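Local coordinates for hypothetical nigD-like protein (Bacteroides caccae, PDB 3QWN) that is of unproven function but may act as an immunity protein that protects its producer from a bacteriocin-like toxin, at residues Val79-Tyr91 with Lys124-Glu136. Numbering follows the deposited sequence.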
ATOM      1  N   VAL A  79       4.952   1.499  -1.800  1.00 45.07           N
ATOM      2  CA  VAL A  79       5.620   1.093  -0.555  1.00 45.18           C
ATOM      3  C   VAL A  79       4.847  -0.093  -0.010  1.00 50.66           C
ATOM      4  O   VAL A  79       3.621  -0.027   0.063  1.00 51.99           O
ATOM      5  CB  VAL A  79       5.721   2.270   0.461  1.00 48.22           C
ATOM      6  CG1 VAL A  79       6.601   1.917   1.642  1.00 48.61           C
ATOM      7  CG2 VAL A  79       6.237   3.544  -0.210  1.00 47.52           C
ATOM      8  N   THR A  80       5.544  -1.178   0.347  1.00 47.77           N
ATOM      9  CA  THR A  80       4.954  -2.372   0.976  1.00 49.07           C
ATOM     10  C   THR A  80       5.536  -2.482   2.392  1.00 54.73           C
ATOM     11  O   THR A  80       6.464  -3.264   2.604  1.00 56.01           O
ATOM     12  CB  THR A  80       5.139  -3.666   0.150  1.00 55.84           C
ATOM     13  OG1 THR A  80       6.505  -3.786  -0.242  1.00 62.01           O
ATOM     14  CG2 THR A  80       4.206  -3.741  -1.063  1.00 48.70           C
ATOM     15  N   PRO A  81       5.078  -1.648   3.359  1.00 51.02           N
ATOM     16  CA  PRO A  81       5.683  -1.718   4.696  1.00 52.48           C
ATOM     17  C   PRO A  81       5.130  -2.885   5.512  1.00 59.88           C
ATOM     18  O   PRO A  81       3.905  -3.066   5.651  1.00 56.93           O
ATOM     19  CB  PRO A  81       5.338  -0.363   5.322  1.00 54.16           C
ATOM     20  CG  PRO A  81       4.066   0.073   4.644  1.00 56.24           C
ATOM     21  CD  PRO A  81       3.994  -0.637   3.300  1.00 50.73           C
ATOM     22  N   THR A  82       6.054  -3.694   6.057  1.00 61.84           N
ATOM     23  CA  THR A  82       5.657  -4.806   6.909  1.00 62.97           C
ATOM     24  C   THR A  82       5.401  -4.223   8.308  1.00 67.04           C
ATOM     25  O   THR A  82       6.292  -3.537   8.836  1.00 68.44           O
ATOM     26  CB  THR A  82       6.697  -5.946   6.889  1.00 68.75           C
ATOM     27  OG1 THR A  82       6.833  -6.429   5.550  1.00 67.45           O
ATOM     28  CG2 THR A  82       6.292  -7.115   7.798  1.00 67.54           C
ATOM     29  N   PRO A  83       4.195  -4.445   8.902  1.00 60.30           N
ATOM     30  CA  PRO A  83       3.951  -3.933  10.263  1.00 60.45           C
ATOM     31  C   PRO A  83       4.983  -4.490  11.254  1.00 63.00           C
ATOM     32  O   PRO A  83       5.245  -5.698  11.280  1.00 63.10           O
ATOM     33  CB  PRO A  83       2.526  -4.429  10.583  1.00 62.38           C
ATOM     34  CG  PRO A  83       1.919  -4.717   9.265  1.00 65.38           C
ATOM     35  CD  PRO A  83       3.035  -5.219   8.411  1.00 60.49           C
ATOM     36  N   LYS A  84       5.605  -3.593  12.021  1.00 58.49           N
ATOM     37  CA  LYS A  84       6.636  -3.950  12.979  1.00 60.43           C
ATOM     38  C   LYS A  84       6.394  -3.237  14.316  1.00 66.24           C
ATOM     39  O   LYS A  84       5.930  -2.093  14.304  1.00 63.22           O
ATOM     40  CB  LYS A  84       8.034  -3.620  12.419  1.00 62.29           C
ATOM     41  CG  LYS A  84       8.554  -4.618  11.392  1.00 69.73           C
ATOM     42  CD  LYS A  84       9.602  -3.958  10.499  1.00 89.93           C
ATOM     43  CE  LYS A  84       9.932  -4.770   9.256  1.00105.63           C
ATOM     44  NZ  LYS A  84      10.761  -3.999   8.275  1.00112.51           N
ATOM     45  N   PRO A  85       6.697  -3.887  15.480  1.00 67.29           N
ATOM     46  CA  PRO A  85       6.478  -3.214  16.779  1.00 69.44           C
ATOM     47  C   PRO A  85       7.396  -2.009  16.963  1.00 74.65           C
ATOM     48  O   PRO A  85       8.430  -1.937  16.308  1.00 74.70           O
ATOM     49  CB  PRO A  85       6.784  -4.312  17.802  1.00 74.20           C
ATOM     50  CG  PRO A  85       7.710  -5.247  17.089  1.00 78.46           C
ATOM     51  CD  PRO A  85       7.249  -5.248  15.671  1.00 70.77           C
ATOM     52  N   ALA A  86       7.019  -1.070  17.850  1.00 72.75           N
ATOM     53  CA  ALA A  86       7.780   0.156  18.128  1.00 73.95           C
ATOM     54  C   ALA A  86       9.244  -0.126  18.564  1.00 85.55           C
ATOM     55  O   ALA A  86      10.113   0.725  18.367  1.00 85.16           O
ATOM     56  CB  ALA A  86       7.068   0.973  19.189  1.00 75.00           C
ATOM     57  N   ASP A  87       9.496  -1.326  19.137  1.00 88.04           N
ATOM     58  CA  ASP A  87      10.796  -1.788  19.627  1.00 91.62           C
ATOM     59  C   ASP A  87      11.638  -2.457  18.519  1.00 95.43           C
ATOM     60  O   ASP A  87      12.749  -2.903  18.802  1.00 97.92           O
ATOM     61  CB  ASP A  87      10.621  -2.754  20.826  1.00 97.47           C
ATOM     62  CG  ASP A  87       9.729  -3.964  20.575  1.00113.82           C
ATOM     63  OD1 ASP A  87      10.121  -4.839  19.767  1.00111.57           O
ATOM     64  OD2 ASP A  87       8.660  -4.061  21.229  1.00126.84           O
ATOM     65  N   ASP A  88      11.126  -2.527  17.272  1.00 88.60           N
ATOM     66  CA  ASP A  88      11.857  -3.142  16.158  1.00 87.31           C
ATOM     67  C   ASP A  88      13.073  -2.295  15.784  1.00 93.41           C
ATOM     68  O   ASP A  88      12.974  -1.071  15.833  1.00 92.70           O
ATOM     69  CB  ASP A  88      10.946  -3.322  14.939  1.00 85.75           C
ATOM     70  CG  ASP A  88      11.554  -4.143  13.819  1.00 92.29           C
ATOM     71  OD1 ASP A  88      12.282  -3.558  12.979  1.00 93.21           O
ATOM     72  OD2 ASP A  88      11.331  -5.374  13.799  1.00 91.80           O
ATOM     73  N   PRO A  89      14.213  -2.917  15.373  1.00 92.61           N
ATOM     74  CA  PRO A  89      15.408  -2.129  15.012  1.00 93.35           C
ATOM     75  C   PRO A  89      15.201  -1.039  13.942  1.00 94.91           C
ATOM     76  O   PRO A  89      15.995  -0.089  13.928  1.00 97.26           O
ATOM     77  CB  PRO A  89      16.377  -3.195  14.491  1.00 96.18           C
ATOM     78  CG  PRO A  89      16.008  -4.415  15.239  1.00102.35           C
ATOM     79  CD  PRO A  89      14.512  -4.366  15.314  1.00 95.90           C
ATOM     80  N   THR A  90      14.173  -1.147  13.059  1.00 85.22           N
ATOM     81  CA  THR A  90      13.922  -0.109  12.041  1.00 81.06           C
ATOM     82  C   THR A  90      13.528   1.229  12.697  1.00 84.72           C
ATOM     83  O   THR A  90      13.764   2.288  12.109  1.00 83.39           O
ATOM     84  CB  THR A  90      12.851  -0.517  10.998  1.00 77.15           C
ATOM     85  OG1 THR A  90      11.687  -1.045  11.626  1.00 78.97           O
ATOM     86  CG2 THR A  90      13.351  -1.489   9.985  1.00 69.75           C
ATOM     87  N   TYR A  91      12.937   1.173  13.912  1.00 81.49           N
ATOM     88  CA  TYR A  91      12.453   2.357  14.628  1.00 80.66           C
ATOM     89  C   TYR A  91      13.418   2.815  15.721  1.00 87.84           C
ATOM     90  O   TYR A  91      13.038   3.624  16.571  1.00 88.70           O
ATOM     91  CB  TYR A  91      11.047   2.083  15.216  1.00 80.14           C
ATOM     92  CG  TYR A  91      10.009   1.750  14.167  1.00 76.11           C
ATOM     93  CD1 TYR A  91       9.841   2.560  13.048  1.00 75.01           C
ATOM     94  CD2 TYR A  91       9.192   0.628  14.295  1.00 75.58           C
ATOM     95  CE1 TYR A  91       8.914   2.244  12.062  1.00 72.93           C
ATOM     96  CE2 TYR A  91       8.252   0.306  13.319  1.00 73.50           C
ATOM     97  CZ  TYR A  91       8.114   1.122  12.206  1.00 78.79           C
ATOM     98  OH  TYR A  91       7.208   0.821  11.222  1.00 79.26           O
ATOM     99  N   LYS A 124      14.644  14.898  -0.813  1.00 50.95           N
ATOM    100  CA  LYS A 124      14.516  14.186   0.463  1.00 50.53           C
ATOM    101  C   LYS A 124      13.591  13.011   0.289  1.00 51.79           C
ATOM    102  O   LYS A 124      12.544  13.131  -0.370  1.00 47.96           O
ATOM    103  CB  LYS A 124      14.019  15.115   1.571  1.00 52.98           C
ATOM    104  CG  LYS A 124      15.169  15.864   2.213  1.00 69.69           C
ATOM    105  CD  LYS A 124      15.205  17.307   1.796  1.00 72.66           C
ATOM    106  CE  LYS A 124      16.278  18.055   2.532  1.00 65.18           C
ATOM    107  NZ  LYS A 124      16.137  19.515   2.324  1.00 75.93           N
ATOM    108  N   GLN A 125      14.017  11.858   0.823  1.00 48.82           N
ATOM    109  CA  GLN A 125      13.272  10.609   0.741  1.00 46.91           C
ATOM    110  C   GLN A 125      12.232  10.574   1.840  1.00 51.38           C
ATOM    111  O   GLN A 125      12.532  10.854   2.993  1.00 54.52           O
ATOM    112  CB  GLN A 125      14.228   9.393   0.821  1.00 49.51           C
ATOM    113  CG  GLN A 125      13.606   8.012   0.565  1.00 50.72           C
ATOM    114  CD  GLN A 125      12.919   7.840  -0.779  1.00 65.39           C
ATOM    115  OE1 GLN A 125      13.415   8.219  -1.840  1.00 67.97           O
ATOM    116  NE2 GLN A 125      11.744   7.242  -0.757  1.00 57.21           N
ATOM    117  N   HIS A 126      10.982  10.293   1.456  1.00 46.13           N
ATOM    118  CA  HIS A 126       9.866  10.161   2.359  1.00 43.32           C
ATOM    119  C   HIS A 126       9.816   8.684   2.712  1.00 47.54           C
ATOM    120  O   HIS A 126       9.713   7.830   1.830  1.00 46.45           O
ATOM    121  CB  HIS A 126       8.572  10.705   1.740  1.00 40.66           C
ATOM    122  CG  HIS A 126       8.538  12.203   1.660  1.00 43.51           C
ATOM    123  ND1 HIS A 126       7.790  12.959   2.542  1.00 45.20           N
ATOM    124  CD2 HIS A 126       9.197  13.041   0.828  1.00 44.53           C
ATOM    125  CE1 HIS A 126       7.990  14.217   2.199  1.00 44.35           C
ATOM    126  NE2 HIS A 126       8.830  14.316   1.176  1.00 44.59           N
ATOM    127  N   VAL A 127      10.046   8.383   3.987  1.00 44.94           N
ATOM    128  CA  VAL A 127      10.108   7.009   4.473  1.00 44.63           C
ATOM    129  C   VAL A 127       8.811   6.687   5.218  1.00 48.71           C
ATOM    130  O   VAL A 127       8.418   7.408   6.134  1.00 47.91           O
ATOM    131  CB  VAL A 127      11.381   6.735   5.341  1.00 48.82           C
ATOM    132  CG1 VAL A 127      11.467   5.262   5.739  1.00 48.88           C
ATOM    133  CG2 VAL A 127      12.653   7.164   4.611  1.00 48.05           C
ATOM    134  N   PHE A 128       8.132   5.618   4.767  1.00 45.64           N
ATOM    135  CA  PHE A 128       6.892   5.126   5.333  1.00 44.84           C
ATOM    136  C   PHE A 128       7.105   3.776   6.017  1.00 51.00           C
ATOM    137  O   PHE A 128       7.928   2.975   5.565  1.00 49.95           O
ATOM    138  CB  PHE A 128       5.809   5.003   4.265  1.00 43.79           C
ATOM    139  CG  PHE A 128       5.394   6.329   3.679  1.00 43.94           C
ATOM    140  CD1 PHE A 128       4.502   7.166   4.358  1.00 45.03           C
ATOM    141  CD2 PHE A 128       5.890   6.745   2.445  1.00 43.33           C
ATOM    142  CE1 PHE A 128       4.142   8.404   3.832  1.00 43.29           C
ATOM    143  CE2 PHE A 128       5.510   7.975   1.908  1.00 44.45           C
ATOM    144  CZ  PHE A 128       4.658   8.805   2.619  1.00 42.86           C
ATOM    145  N   GLY A 129       6.320   3.545   7.073  1.00 46.89           N
ATOM    146  CA  GLY A 129       6.273   2.303   7.817  1.00 46.63           C
ATOM    147  C   GLY A 129       4.955   2.181   8.556  1.00 52.32           C
ATOM    148  O   GLY A 129       4.140   3.105   8.553  1.00 52.09           O
ATOM    149  N   ILE A 130       4.739   1.032   9.190  1.00 49.03           N
ATOM    150  CA  ILE A 130       3.589   0.741  10.015  1.00 48.40           C
ATOM    151  C   ILE A 130       4.096   0.301  11.377  1.00 57.44           C
ATOM    152  O   ILE A 130       4.845  -0.680  11.479  1.00 58.28           O
ATOM    153  CB  ILE A 130       2.644  -0.315   9.369  1.00 49.53           C
ATOM    154  CG1 ILE A 130       1.971   0.206   8.059  1.00 46.40           C
ATOM    155  CG2 ILE A 130       1.603  -0.842  10.394  1.00 48.01           C
ATOM    156  CD1 ILE A 130       0.896   1.394   8.232  1.00 48.19           C
ATOM    157  N   VAL A 131       3.706   1.045  12.419  1.00 56.21           N
ATOM    158  CA  VAL A 131       4.028   0.725  13.806  1.00 57.69           C
ATOM    159  C   VAL A 131       2.885  -0.158  14.310  1.00 60.82           C
ATOM    160  O   VAL A 131       1.737   0.275  14.354  1.00 57.08           O
ATOM    161  CB  VAL A 131       4.274   1.973  14.687  1.00 61.25           C
ATOM    162  CG1 VAL A 131       4.786   1.568  16.065  1.00 63.11           C
ATOM    163  CG2 VAL A 131       5.245   2.939  14.005  1.00 59.88           C
ATOM    164  N   GLU A 132       3.207  -1.411  14.623  1.00 61.78           N
ATOM    165  CA  GLU A 132       2.273  -2.445  15.038  1.00 62.69           C
ATOM    166  C   GLU A 132       2.173  -2.573  16.560  1.00 70.91           C
ATOM    167  O   GLU A 132       3.189  -2.631  17.273  1.00 72.62           O
ATOM    168  CB  GLU A 132       2.721  -3.783  14.425  1.00 64.06           C
ATOM    169  CG  GLU A 132       1.823  -4.972  14.705  1.00 74.31           C
ATOM    170  CD  GLU A 132       2.441  -6.290  14.292  1.00 87.33           C
ATOM    171  OE1 GLU A 132       3.491  -6.667  14.864  1.00 80.41           O
ATOM    172  OE2 GLU A 132       1.873  -6.951  13.395  1.00 75.40           O
ATOM    173  N   ASP A 133       0.922  -2.667  17.041  1.00 68.91           N
ATOM    174  CA  ASP A 133       0.593  -2.912  18.443  1.00 72.18           C
ATOM    175  C   ASP A 133      -0.379  -4.081  18.488  1.00 78.91           C
ATOM    176  O   ASP A 133      -1.484  -3.981  17.956  1.00 76.62           O
ATOM    177  CB  ASP A 133       0.037  -1.666  19.155  1.00 74.27           C
ATOM    178  CG  ASP A 133      -0.591  -1.966  20.509  1.00 91.34           C
ATOM    179  OD1 ASP A 133       0.038  -2.692  21.306  1.00 95.67           O
ATOM    180  OD2 ASP A 133      -1.716  -1.492  20.760  1.00 97.78           O
ATOM    181  N   LEU A 134       0.049  -5.199  19.097  1.00 79.53           N
ATOM    182  CA  LEU A 134      -0.777  -6.396  19.159  1.00 80.17           C
ATOM    183  C   LEU A 134      -1.300  -6.658  20.563  1.00 88.47           C
ATOM    184  O   LEU A 134      -1.737  -7.774  20.837  1.00 91.30           O
ATOM    185  CB  LEU A 134       0.007  -7.608  18.632  1.00 80.14           C
ATOM    186  CG  LEU A 134       0.424  -7.566  17.165  1.00 81.22           C
ATOM    187  CD1 LEU A 134       1.424  -8.676  16.853  1.00 81.64           C
ATOM    188  CD2 LEU A 134      -0.785  -7.607  16.221  1.00 81.23           C
ATOM    189  N   SER A 135      -1.338  -5.620  21.431  1.00 85.91           N
ATOM    190  CA  SER A 135      -1.796  -5.727  22.829  1.00 88.42           C
ATOM    191  C   SER A 135      -3.236  -6.274  22.971  1.00 92.88           C
ATOM    192  O   SER A 135      -3.545  -6.918  23.977  1.00 95.54           O
ATOM    193  CB  SER A 135      -1.685  -4.381  23.538  1.00 91.95           C
ATOM    194  OG  SER A 135      -2.498  -3.389  22.936  1.00101.28           O
ATOM    195  N   GLU A 136      -4.099  -6.028  21.974  1.00 86.20           N
ATOM    196  CA  GLU A 136      -5.492  -6.483  21.982  1.00 86.28           C
ATOM    197  C   GLU A 136      -5.715  -7.680  21.049  1.00 91.37           C
ATOM    198  O   GLU A 136      -6.851  -8.146  20.952  1.00 91.45           O
ATOM    199  CB  GLU A 136      -6.447  -5.356  21.541  1.00 85.33           C
ATOM    200  CG  GLU A 136      -6.494  -4.086  22.372  1.00 96.38           C
ATOM    201  CD  GLU A 136      -7.210  -2.944  21.660  1.00113.69           C
ATOM    202  OE1 GLU A 136      -8.384  -3.122  21.252  1.00113.76           O
ATOM    203  OE2 GLU A 136      -6.589  -1.868  21.504  1.00 95.46           O
TER
HETATM  204  O   HOH W   1       7.245  -0.968   8.705  1.00 64.03           O
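The ring of Tyr-91 lies between two unlike partners: a methyl of Val-131 over one face and, on the opposite face, the hydroxyl OG1 of Thr-90 above the ring centre. Val-131 CG2 sits 4.2 Å from the centroid of the Tyr-91 ring in a CH-pi contact displaced toward the rim, while Pro-85 O lies in the ring plane at an edge. Chi1 of -60°, with CG beside the backbone N, turns the phenol back over the strand, where Tyr-91 OH makes a weak hydrogen bond to Ile-130 O (2.8 Å). The main bond to that carbonyl is nearly straight and runs from Lys-84 N to Ile-130 O (3.1 Å), supplemented by the weak one from Tyr-91 OH and a CA-H...O contact from Pro-83. The return bond runs from Glu-132 N to Lys-84 O (2.8 Å). Together the two backbone bonds illustrate how a very short, weakly bonded parallel strand, 84-85, can be added to the edge of a sheet, here beside 127-133 in what is probably the C-terminal beta sandwich of NigD-like proteins. A type I turn from Pro-85 to Asp-88 and a short 3-10 segment, 89-90, then return the chain to Tyr-91. On the side of the strand that carries Ile-130, away from Val-131, Pro-83 CB packs 3.7 Å from Ile-130 CG2, the two side chains pointing the same way, and Pro-81 CG meets Ile-130 CG1 at 4.0 Å; Val-166 of strand 158-167 touches both Pro-83 and Ile-130. Glu-132 extends past Pro-83, its carboxylate held by Lys-170 and Tyr-171. A water bridges Thr-82 O and Ile-130 N.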